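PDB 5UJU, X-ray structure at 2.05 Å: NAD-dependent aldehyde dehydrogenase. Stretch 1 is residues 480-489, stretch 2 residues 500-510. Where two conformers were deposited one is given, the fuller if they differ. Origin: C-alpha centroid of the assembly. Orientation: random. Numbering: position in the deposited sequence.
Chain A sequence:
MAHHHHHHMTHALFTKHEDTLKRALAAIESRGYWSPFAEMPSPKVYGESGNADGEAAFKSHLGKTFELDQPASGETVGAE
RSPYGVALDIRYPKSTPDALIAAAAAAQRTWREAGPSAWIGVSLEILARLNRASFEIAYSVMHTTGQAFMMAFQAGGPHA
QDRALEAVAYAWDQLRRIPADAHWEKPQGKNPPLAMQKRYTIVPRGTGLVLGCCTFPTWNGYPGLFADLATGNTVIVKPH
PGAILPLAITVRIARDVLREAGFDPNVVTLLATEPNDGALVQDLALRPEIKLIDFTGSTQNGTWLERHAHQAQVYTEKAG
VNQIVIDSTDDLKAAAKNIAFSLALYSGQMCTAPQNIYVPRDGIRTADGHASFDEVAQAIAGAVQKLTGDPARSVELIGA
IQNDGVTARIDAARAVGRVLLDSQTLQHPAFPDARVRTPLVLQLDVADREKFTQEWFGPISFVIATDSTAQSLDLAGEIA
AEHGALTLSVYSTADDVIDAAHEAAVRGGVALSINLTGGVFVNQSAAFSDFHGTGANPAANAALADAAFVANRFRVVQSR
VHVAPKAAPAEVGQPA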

# COMPACT_ATOMS: atom_id res chain seq x y z
N ALA A 480 6.74 10.56 -20.37
CA ALA A 480 6.94 10.03 -19.03
C ALA A 480 5.67 9.39 -18.48
O ALA A 480 5.72 8.32 -17.87
CB ALA A 480 7.42 11.14 -18.09
N ALA A 481 4.52 10.04 -18.69
CA ALA A 481 3.27 9.50 -18.16
C ALA A 481 2.85 8.23 -18.90
O ALA A 481 2.33 7.29 -18.30
CB ALA A 481 2.17 10.55 -18.25
N GLU A 482 3.06 8.20 -20.22
CA GLU A 482 2.62 7.05 -21.00
C GLU A 482 3.63 5.91 -20.95
O GLU A 482 3.26 4.75 -20.75
CB GLU A 482 2.36 7.47 -22.45
CG GLU A 482 1.99 6.30 -23.36
CD GLU A 482 1.71 6.73 -24.79
OE1 GLU A 482 1.53 7.95 -25.03
OE2 GLU A 482 1.68 5.85 -25.68
N HIS A 483 4.91 6.22 -21.10
CA HIS A 483 5.90 5.15 -21.20
C HIS A 483 6.71 4.95 -19.92
O HIS A 483 7.48 3.98 -19.85
CB HIS A 483 6.83 5.43 -22.38
CG HIS A 483 6.11 5.52 -23.69
ND1 HIS A 483 5.68 4.40 -24.38
CD2 HIS A 483 5.72 6.58 -24.43
CE1 HIS A 483 5.07 4.77 -25.49
NE2 HIS A 483 5.08 6.09 -25.55
N GLY A 484 6.54 5.80 -18.92
CA GLY A 484 7.31 5.69 -17.70
C GLY A 484 8.60 6.48 -17.77
O GLY A 484 9.11 6.82 -18.85
N ALA A 485 9.12 6.83 -16.59
CA ALA A 485 10.39 7.54 -16.53
C ALA A 485 10.85 7.61 -15.08
O ALA A 485 10.03 7.79 -14.18
CB ALA A 485 10.29 8.97 -17.10
N LEU A 486 12.16 7.53 -14.88
CA LEU A 486 12.76 7.74 -13.57
C LEU A 486 13.33 9.14 -13.38
O LEU A 486 13.31 9.64 -12.26
CB LEU A 486 13.87 6.72 -13.32
CG LEU A 486 13.44 5.28 -13.06
CD1 LEU A 486 14.66 4.46 -12.68
CD2 LEU A 486 12.35 5.18 -11.97
N THR A 487 13.85 9.78 -14.43
CA THR A 487 14.40 11.12 -14.27
C THR A 487 14.01 12.00 -15.44
O THR A 487 13.81 11.53 -16.56
CB THR A 487 15.94 11.11 -14.13
OG1 THR A 487 16.53 10.56 -15.31
CG2 THR A 487 16.39 10.27 -12.91
N LEU A 488 13.90 13.29 -15.14
CA LEU A 488 13.70 14.35 -16.12
C LEU A 488 14.62 15.50 -15.75
O LEU A 488 14.67 15.90 -14.59
CB LEU A 488 12.24 14.81 -16.15
CG LEU A 488 11.94 16.05 -17.00
CD1 LEU A 488 12.13 15.75 -18.50
CD2 LEU A 488 10.53 16.56 -16.69
N SER A 489 15.34 16.03 -16.74
CA SER A 489 16.35 17.06 -16.53
C SER A 489 16.06 18.23 -17.46
O SER A 489 15.78 18.03 -18.64
CB SER A 489 17.76 16.48 -16.80
OG SER A 489 18.79 17.42 -16.54
N ALA A 500 7.23 25.65 -16.16
CA ALA A 500 6.63 24.65 -17.03
C ALA A 500 7.26 23.28 -16.84
O ALA A 500 6.58 22.26 -16.97
CB ALA A 500 6.74 25.10 -18.50
N ALA A 501 8.56 23.24 -16.51
CA ALA A 501 9.19 21.94 -16.29
C ALA A 501 8.65 21.28 -15.02
O ALA A 501 8.47 20.06 -14.99
CB ALA A 501 10.71 22.07 -16.26
N HIS A 502 8.37 22.07 -13.96
CA HIS A 502 7.72 21.50 -12.79
C HIS A 502 6.37 20.90 -13.16
O HIS A 502 6.00 19.82 -12.69
CB HIS A 502 7.56 22.57 -11.70
CG HIS A 502 8.82 22.84 -10.91
ND1 HIS A 502 9.66 23.90 -11.19
CD2 HIS A 502 9.36 22.20 -9.85
CE1 HIS A 502 10.67 23.90 -10.34
NE2 HIS A 502 10.52 22.87 -9.51
N GLU A 503 5.61 21.60 -14.02
CA GLU A 503 4.31 21.09 -14.46
C GLU A 503 4.48 19.79 -15.23
O GLU A 503 3.68 18.86 -15.08
CB GLU A 503 3.59 22.13 -15.32
CG GLU A 503 3.06 23.32 -14.55
CD GLU A 503 2.08 22.92 -13.46
OE1 GLU A 503 1.06 22.29 -13.78
OE2 GLU A 503 2.35 23.24 -12.28
N ALA A 504 5.51 19.72 -16.07
CA ALA A 504 5.78 18.50 -16.84
C ALA A 504 6.17 17.35 -15.92
O ALA A 504 5.80 16.19 -16.17
CB ALA A 504 6.89 18.77 -17.87
N ALA A 505 6.92 17.63 -14.86
CA ALA A 505 7.30 16.56 -13.94
C ALA A 505 6.09 16.02 -13.19
O ALA A 505 5.97 14.80 -12.99
CB ALA A 505 8.36 17.07 -12.96
N VAL A 506 5.19 16.91 -12.78
CA VAL A 506 3.96 16.48 -12.10
C VAL A 506 3.10 15.65 -13.03
O VAL A 506 2.58 14.60 -12.65
CB VAL A 506 3.20 17.70 -11.55
CG1 VAL A 506 1.75 17.36 -11.26
CG2 VAL A 506 3.88 18.18 -10.29
N ARG A 507 2.93 16.12 -14.28
CA ARG A 507 2.19 15.34 -15.27
C ARG A 507 2.83 13.98 -15.48
O ARG A 507 2.16 12.95 -15.45
CB ARG A 507 2.11 16.10 -16.59
CG ARG A 507 1.44 15.30 -17.71
CD ARG A 507 1.63 16.00 -19.04
NE ARG A 507 0.89 15.38 -20.14
CZ ARG A 507 1.00 15.76 -21.42
NH1 ARG A 507 1.84 16.75 -21.75
NH2 ARG A 507 0.28 15.16 -22.36
N GLY A 508 4.15 13.96 -15.69
CA GLY A 508 4.86 12.72 -15.96
C GLY A 508 5.15 11.87 -14.73
O GLY A 508 5.66 10.76 -14.89
N GLY A 509 4.84 12.36 -13.53
CA GLY A 509 5.18 11.67 -12.30
C GLY A 509 6.64 11.30 -12.19
O GLY A 509 6.97 10.15 -11.88
N VAL A 510 7.54 12.25 -12.44
CA VAL A 510 8.96 11.98 -12.57
C VAL A 510 9.75 13.06 -11.85
O VAL A 510 9.39 14.25 -11.89
CB VAL A 510 9.37 11.88 -14.06
CG1 VAL A 510 9.04 13.18 -14.81
CG2 VAL A 510 10.84 11.53 -14.21
O HOH W 1 9.06 7.90 -11.69

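Stretch 1 is the end of a helix, a turn and the first part of a strand. Stretch 2 is mostly the end of a helix that begins earlier in the chain, followed by a short tail. The strand and this helix run nearly antiparallel, at 166°, and their axes come no closer than 9.8 Å. No hydrogen bond links the two stretches directly. The contact is mostly van der Waals packing, and it buries 372 Å² in total.

Ala 480 starts the walk. Its CA-to-CB bond points toward stretch 2, and its CB lies 3.7 Å from Gly 508 O. The same CB is 4.2 Å from Val 510 CG1, an apolar contact. Gly 508 has no side chain, and the space matters here. A CB built on it at ideal geometry would fall 2.7 Å from Ala 480 CB, which is a clash.

Ala 481 lies beside the same glycine. The CA atoms of Ala 481 and Gly 508 are 4.2 Å apart, so the backbones pass close together. Ala 481 N is 3.8 Å from Gly 508 CA. Ala 481 CB rests 3.7 Å from Arg 507 O, a methyl group against a carbonyl. The long side chain of Arg 507 is extended, with all of chi1 to chi3 near t, and NH1 is hydrogen-bonded elsewhere in the structure.

Glu 482 and His 483 do not touch stretch 2. Gly 484 then leaves the helix with phi at 90°. A CB at these backbone angles would be jammed against the carbonyl O of His 483, so the turn calls for glycine. A weak hydrogen bond from Gly 484 N to Ala 480 O, 2.9 Å, closes the last turn of the helix.

The CA-to-CB bond of Ala 485 points toward stretch 2. Its CB packs 3.9 Å from Val 510 CG2. Water 1 lies 2.7 Å from Ala 485 O and 3.1 Å from Gly 509 O. Two carbonyl oxygens cannot hydrogen-bond to each other, but the water can donate to either; other acceptors are also in its reach, so both bonds need not be made at once.

Leu 486 and Thr 487 turn their CA-to-CB bonds away. They meet stretch 2 through backbone instead. Val 510 CG2 sits 3.5 Å from Leu 486 C and 3.4 Å from Thr 487 C.

The CA-to-CB bond of Leu 488 points toward stretch 2 again. Its CB is 3.8 Å from Val 510 CG1. Its CD2 reaches the helix, 4.4 Å from Ala 504 CB and 4.3 Å from Ala 505 CB. These are loose apolar contacts with small methyl groups. Ser 489 lies beyond reach.

Val 510 is thus the center of the contact, with 96 Å² covered by stretch 1. Gly 509 leaves the helix with positive phi, which favors glycine. Beyond it, Val 510 N donates to Ala 505 O at 3.0 Å, tying the tail back to the helix.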